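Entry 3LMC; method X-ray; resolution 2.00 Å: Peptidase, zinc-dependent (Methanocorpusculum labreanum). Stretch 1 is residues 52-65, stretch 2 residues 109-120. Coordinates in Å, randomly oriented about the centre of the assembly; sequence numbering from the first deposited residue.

Stretch 1 52-65: DAVKVLLKLDMFRR
Stretch 2, residues 109-120: GLAYPKLGVAIV

The packing of an α-helix across a β-hairpin can combine an apolar centre with a polar clamp at one end, and this zinc-dependent peptidase offers a compact example. Residues 53-65 form a helix with phi/psi near -62/-41; Asp52 precedes it at phi/psi -67/105, and its t rotamer brings OD1 to 3.1 Å from Val54 N, capping the first turn. Strands 109-112 and 117-120 are extended and antiparallel, paired by Leu110 N to Ile119 O (3.0 Å), Ile119 N to Leu110 O (2.9 Å) and Tyr112 N to Val117 O (2.8 Å). Between them Pro113 and Lys114 make a 3-10 segment, and Gly116 takes phi/psi 53/40, a positive phi that favours glycine.

The helix runs at 49° to the first strand and 129° to the second, with axes 8.9 and 8.1 Å away at closest approach. Ala53 lies over Leu110 (CA to CA 6.9 Å) and Leu57 over Val117 (6.2 Å). Alternation turns Leu110, Tyr112, Val117 and Ile119 toward the helix, and Ala111 and Ala118 away.

Leu57 is the centrepiece, with the largest covered area, 111 Å². Its m,t rotamer spreads the methyls: CD1 lies 4.0 Å from both Leu110 CD2 and Tyr112 CB, while CD2 reaches Ile119 CB at 3.8 Å. Val117, with chi1 -71°, places CG2 3.5 Å from Leu57 O. One turn earlier, the small Ala53 brings its CB within 3.8 Å of Leu110 CD2, where Leu110 is t,p. Val56 (t) meets the extended t,t Ile119, CG1 to CD1, at 3.7 Å. Leu60, with an off-well chi1 of -137° and chi2 t, sets CD1 4.0 Å from Val117 CB. Ala53, Val56, Leu57, Leu60, Val117 and Ile119 are buried, and their apolar side chains need no polar partners there.

Toward the turn, Leu58 starts away from the hairpin, but its m,t side chain returns CD2 to 3.5 Å from Tyr112 CE1 and 3.9 Å from Leu115 CD1. Tyr112 has chi1 -161° and chi2 132°; Leu115 is m,t, and its CD1 touches Asp61 CB at 3.8 Å.

The polar clamp is Arg64, whose t,t,p chain (chi4 -148°) carries the guanidinium edge to the turn's carbonyls. NH2 donates to Leu115 O at 2.6 Å, and NH1 to Gly116 O at 3.0 Å, with a weak bond from NH1 to Leu115 O at 3.2 Å. Asp61 (chi1 167°, chi2 68°) steadies this buried charge through a salt bridge, OD1 to Arg64 NH2 at 2.7 Å; its OD2 binds Arg65 NH1 at 3.1 Å. The surface buried between the two stretches, both sides summed, is 693 Å².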

# COMPACT_ATOMS: atom_id res chain seq x y z
N ASP A 52 13.38 6.19 -3.65
CA ASP A 52 13.15 6.67 -2.29
C ASP A 52 11.66 6.74 -1.99
O ASP A 52 10.98 7.65 -2.46
CB ASP A 52 13.76 8.07 -2.14
CG ASP A 52 13.76 8.59 -0.69
OD1 ASP A 52 13.10 8.00 0.20
OD2 ASP A 52 14.45 9.60 -0.45
N ALA A 53 11.13 5.81 -1.22
CA ALA A 53 9.69 5.75 -1.01
C ALA A 53 9.14 6.94 -0.23
O ALA A 53 7.96 7.28 -0.34
CB ALA A 53 9.29 4.45 -0.35
N VAL A 54 10.00 7.58 0.56
CA VAL A 54 9.56 8.76 1.32
C VAL A 54 9.16 9.87 0.35
O VAL A 54 8.11 10.48 0.51
CB VAL A 54 10.63 9.27 2.30
CG1 VAL A 54 10.15 10.53 2.99
CG2 VAL A 54 10.98 8.19 3.33
N LYS A 55 9.98 10.10 -0.66
CA LYS A 55 9.66 11.09 -1.70
C LYS A 55 8.41 10.75 -2.48
O LYS A 55 7.61 11.64 -2.78
CB LYS A 55 10.84 11.28 -2.64
CG LYS A 55 11.92 12.17 -2.05
CD LYS A 55 13.04 12.42 -3.02
CE LYS A 55 14.10 13.30 -2.37
NZ LYS A 55 15.21 13.55 -3.31
N VAL A 56 8.23 9.48 -2.81
CA VAL A 56 7.03 9.07 -3.53
C VAL A 56 5.79 9.35 -2.67
O VAL A 56 4.77 9.81 -3.16
CB VAL A 56 7.07 7.57 -3.95
CG1 VAL A 56 5.81 7.19 -4.71
CG2 VAL A 56 8.34 7.27 -4.81
N LEU A 57 5.88 9.09 -1.36
CA LEU A 57 4.73 9.27 -0.50
C LEU A 57 4.32 10.75 -0.40
O LEU A 57 3.13 11.08 -0.41
CB LEU A 57 4.98 8.65 0.88
CG LEU A 57 5.08 7.12 0.92
CD1 LEU A 57 5.50 6.65 2.30
CD2 LEU A 57 3.75 6.46 0.53
N LEU A 58 5.31 11.64 -0.33
CA LEU A 58 5.06 13.09 -0.30
C LEU A 58 4.40 13.53 -1.61
O LEU A 58 3.46 14.32 -1.62
CB LEU A 58 6.37 13.86 -0.09
CG LEU A 58 7.11 13.57 1.22
CD1 LEU A 58 8.40 14.39 1.33
CD2 LEU A 58 6.20 13.86 2.40
N LYS A 59 4.93 13.01 -2.72
CA LYS A 59 4.36 13.26 -4.03
C LYS A 59 2.91 12.75 -4.12
O LYS A 59 2.07 13.37 -4.79
CB LYS A 59 5.22 12.60 -5.11
CG LYS A 59 4.84 12.97 -6.50
CD LYS A 59 5.65 12.17 -7.52
CE LYS A 59 5.37 12.64 -8.95
NZ LYS A 59 6.25 11.94 -9.92
N LEU A 60 2.63 11.63 -3.46
CA LEU A 60 1.29 11.05 -3.45
C LEU A 60 0.30 11.95 -2.70
O LEU A 60 -0.84 12.15 -3.14
CB LEU A 60 1.32 9.67 -2.79
CG LEU A 60 0.53 8.56 -3.47
CD1 LEU A 60 0.25 7.44 -2.47
CD2 LEU A 60 -0.76 9.10 -4.07
N ASP A 61 0.73 12.49 -1.57
CA ASP A 61 -0.11 13.46 -0.87
C ASP A 61 -0.39 14.66 -1.79
O ASP A 61 -1.53 15.09 -1.94
CB ASP A 61 0.56 13.92 0.42
CG ASP A 61 -0.12 15.15 1.01
OD1 ASP A 61 -1.28 15.04 1.48
OD2 ASP A 61 0.50 16.22 0.98
N MSE A 62 0.64 15.21 -2.41
CA MSE A 62 0.44 16.35 -3.30
C MSE A 62 -0.54 16.03 -4.43
O MSE A 62 -1.38 16.86 -4.78
CB MSE A 62 1.76 16.79 -3.90
CG MSE A 62 2.76 17.29 -2.87
SE MSE A 62 4.21 18.17 -3.81
CE MSE A 62 3.14 18.92 -5.28
N PHE A 63 -0.43 14.83 -4.99
CA PHE A 63 -1.34 14.41 -6.06
C PHE A 63 -2.79 14.37 -5.57
O PHE A 63 -3.71 14.86 -6.25
CB PHE A 63 -0.93 13.04 -6.60
CG PHE A 63 -1.79 12.55 -7.70
CD1 PHE A 63 -1.61 13.02 -9.00
CD2 PHE A 63 -2.81 11.63 -7.45
CE1 PHE A 63 -2.42 12.57 -10.04
CE2 PHE A 63 -3.62 11.18 -8.49
CZ PHE A 63 -3.43 11.65 -9.78
N ARG A 64 -3.01 13.76 -4.42
CA ARG A 64 -4.36 13.71 -3.86
C ARG A 64 -4.93 15.13 -3.70
O ARG A 64 -6.05 15.40 -4.13
CB ARG A 64 -4.35 13.01 -2.51
CG ARG A 64 -5.72 12.98 -1.80
CD ARG A 64 -5.61 12.23 -0.46
NE ARG A 64 -4.54 12.83 0.32
CZ ARG A 64 -3.78 12.17 1.18
NH1 ARG A 64 -3.98 10.88 1.41
NH2 ARG A 64 -2.81 12.82 1.83
N ARG A 65 -4.16 16.02 -3.08
CA ARG A 65 -4.68 17.36 -2.81
C ARG A 65 -5.03 18.09 -4.10
O ARG A 65 -5.99 18.86 -4.16
CB ARG A 65 -3.69 18.18 -1.98
CG ARG A 65 -4.11 19.64 -1.81
CD ARG A 65 -3.40 20.28 -0.63
NE ARG A 65 -1.95 20.28 -0.78
CZ ARG A 65 -1.14 19.36 -0.27
NH1 ARG A 65 -1.64 18.34 0.42
NH2 ARG A 65 0.17 19.45 -0.46
N GLY A 109 7.18 -2.19 1.25
CA GLY A 109 6.22 -1.10 1.32
C GLY A 109 6.56 -0.11 2.42
O GLY A 109 7.52 -0.32 3.15
N LEU A 110 5.77 0.95 2.55
CA LEU A 110 6.04 1.98 3.54
C LEU A 110 4.79 2.82 3.73
O LEU A 110 3.97 2.92 2.82
CB LEU A 110 7.18 2.87 3.06
CG LEU A 110 7.82 3.78 4.09
CD1 LEU A 110 8.49 2.94 5.17
CD2 LEU A 110 8.83 4.68 3.43
N ALA A 111 4.64 3.42 4.90
CA ALA A 111 3.46 4.23 5.19
C ALA A 111 3.89 5.56 5.77
O ALA A 111 4.92 5.63 6.43
CB ALA A 111 2.54 3.50 6.15
N TYR A 112 3.10 6.60 5.51
CA TYR A 112 3.31 7.92 6.09
C TYR A 112 2.02 8.29 6.81
O TYR A 112 1.17 8.99 6.26
CB TYR A 112 3.60 8.95 5.00
CG TYR A 112 4.28 10.23 5.48
CD1 TYR A 112 5.40 10.73 4.83
CD2 TYR A 112 3.80 10.92 6.59
CE1 TYR A 112 6.02 11.89 5.26
CE2 TYR A 112 4.42 12.08 7.04
CZ TYR A 112 5.53 12.57 6.36
OH TYR A 112 6.16 13.72 6.79
N PRO A 113 1.86 7.79 8.04
CA PRO A 113 0.58 7.86 8.74
C PRO A 113 0.05 9.29 8.83
O PRO A 113 -1.16 9.51 8.70
CB PRO A 113 0.92 7.34 10.14
CG PRO A 113 2.09 6.42 9.91
CD PRO A 113 2.90 7.11 8.83
N LYS A 114 0.95 10.24 9.03
CA LYS A 114 0.53 11.63 9.21
C LYS A 114 -0.19 12.18 7.97
O LYS A 114 -1.14 12.97 8.09
CB LYS A 114 1.72 12.50 9.61
CG LYS A 114 1.34 13.92 10.02
CD LYS A 114 2.57 14.79 10.27
CE LYS A 114 2.18 16.18 10.74
NZ LYS A 114 3.36 17.03 11.07
N LEU A 115 0.22 11.74 6.77
CA LEU A 115 -0.42 12.20 5.54
C LEU A 115 -1.39 11.19 4.91
O LEU A 115 -1.87 11.37 3.77
CB LEU A 115 0.62 12.61 4.50
CG LEU A 115 1.59 13.72 4.88
CD1 LEU A 115 2.50 14.03 3.68
CD2 LEU A 115 0.86 14.97 5.36
N GLY A 116 -1.72 10.13 5.64
CA GLY A 116 -2.66 9.15 5.11
C GLY A 116 -2.30 8.62 3.73
O GLY A 116 -3.17 8.44 2.88
N VAL A 117 -1.01 8.39 3.49
CA VAL A 117 -0.58 7.75 2.23
C VAL A 117 0.35 6.58 2.51
O VAL A 117 1.18 6.65 3.42
CB VAL A 117 0.17 8.73 1.30
CG1 VAL A 117 -0.81 9.76 0.69
CG2 VAL A 117 1.35 9.40 2.04
N ALA A 118 0.22 5.53 1.71
CA ALA A 118 1.06 4.35 1.86
C ALA A 118 1.41 3.79 0.49
O ALA A 118 0.82 4.19 -0.52
CB ALA A 118 0.36 3.29 2.71
N ILE A 119 2.37 2.88 0.45
CA ILE A 119 2.83 2.33 -0.81
C ILE A 119 3.24 0.87 -0.66
O ILE A 119 3.78 0.49 0.39
CB ILE A 119 4.03 3.16 -1.38
CG1 ILE A 119 4.36 2.76 -2.82
CG2 ILE A 119 5.26 2.99 -0.50
CD1 ILE A 119 5.34 3.76 -3.52
N VAL A 120 2.96 0.06 -1.67
CA VAL A 120 3.50 -1.30 -1.73
C VAL A 120 4.08 -1.55 -3.11
O VAL A 120 3.53 -1.09 -4.12
CB VAL A 120 2.47 -2.38 -1.38
CG1 VAL A 120 1.17 -2.16 -2.16
CG2 VAL A 120 3.04 -3.77 -1.70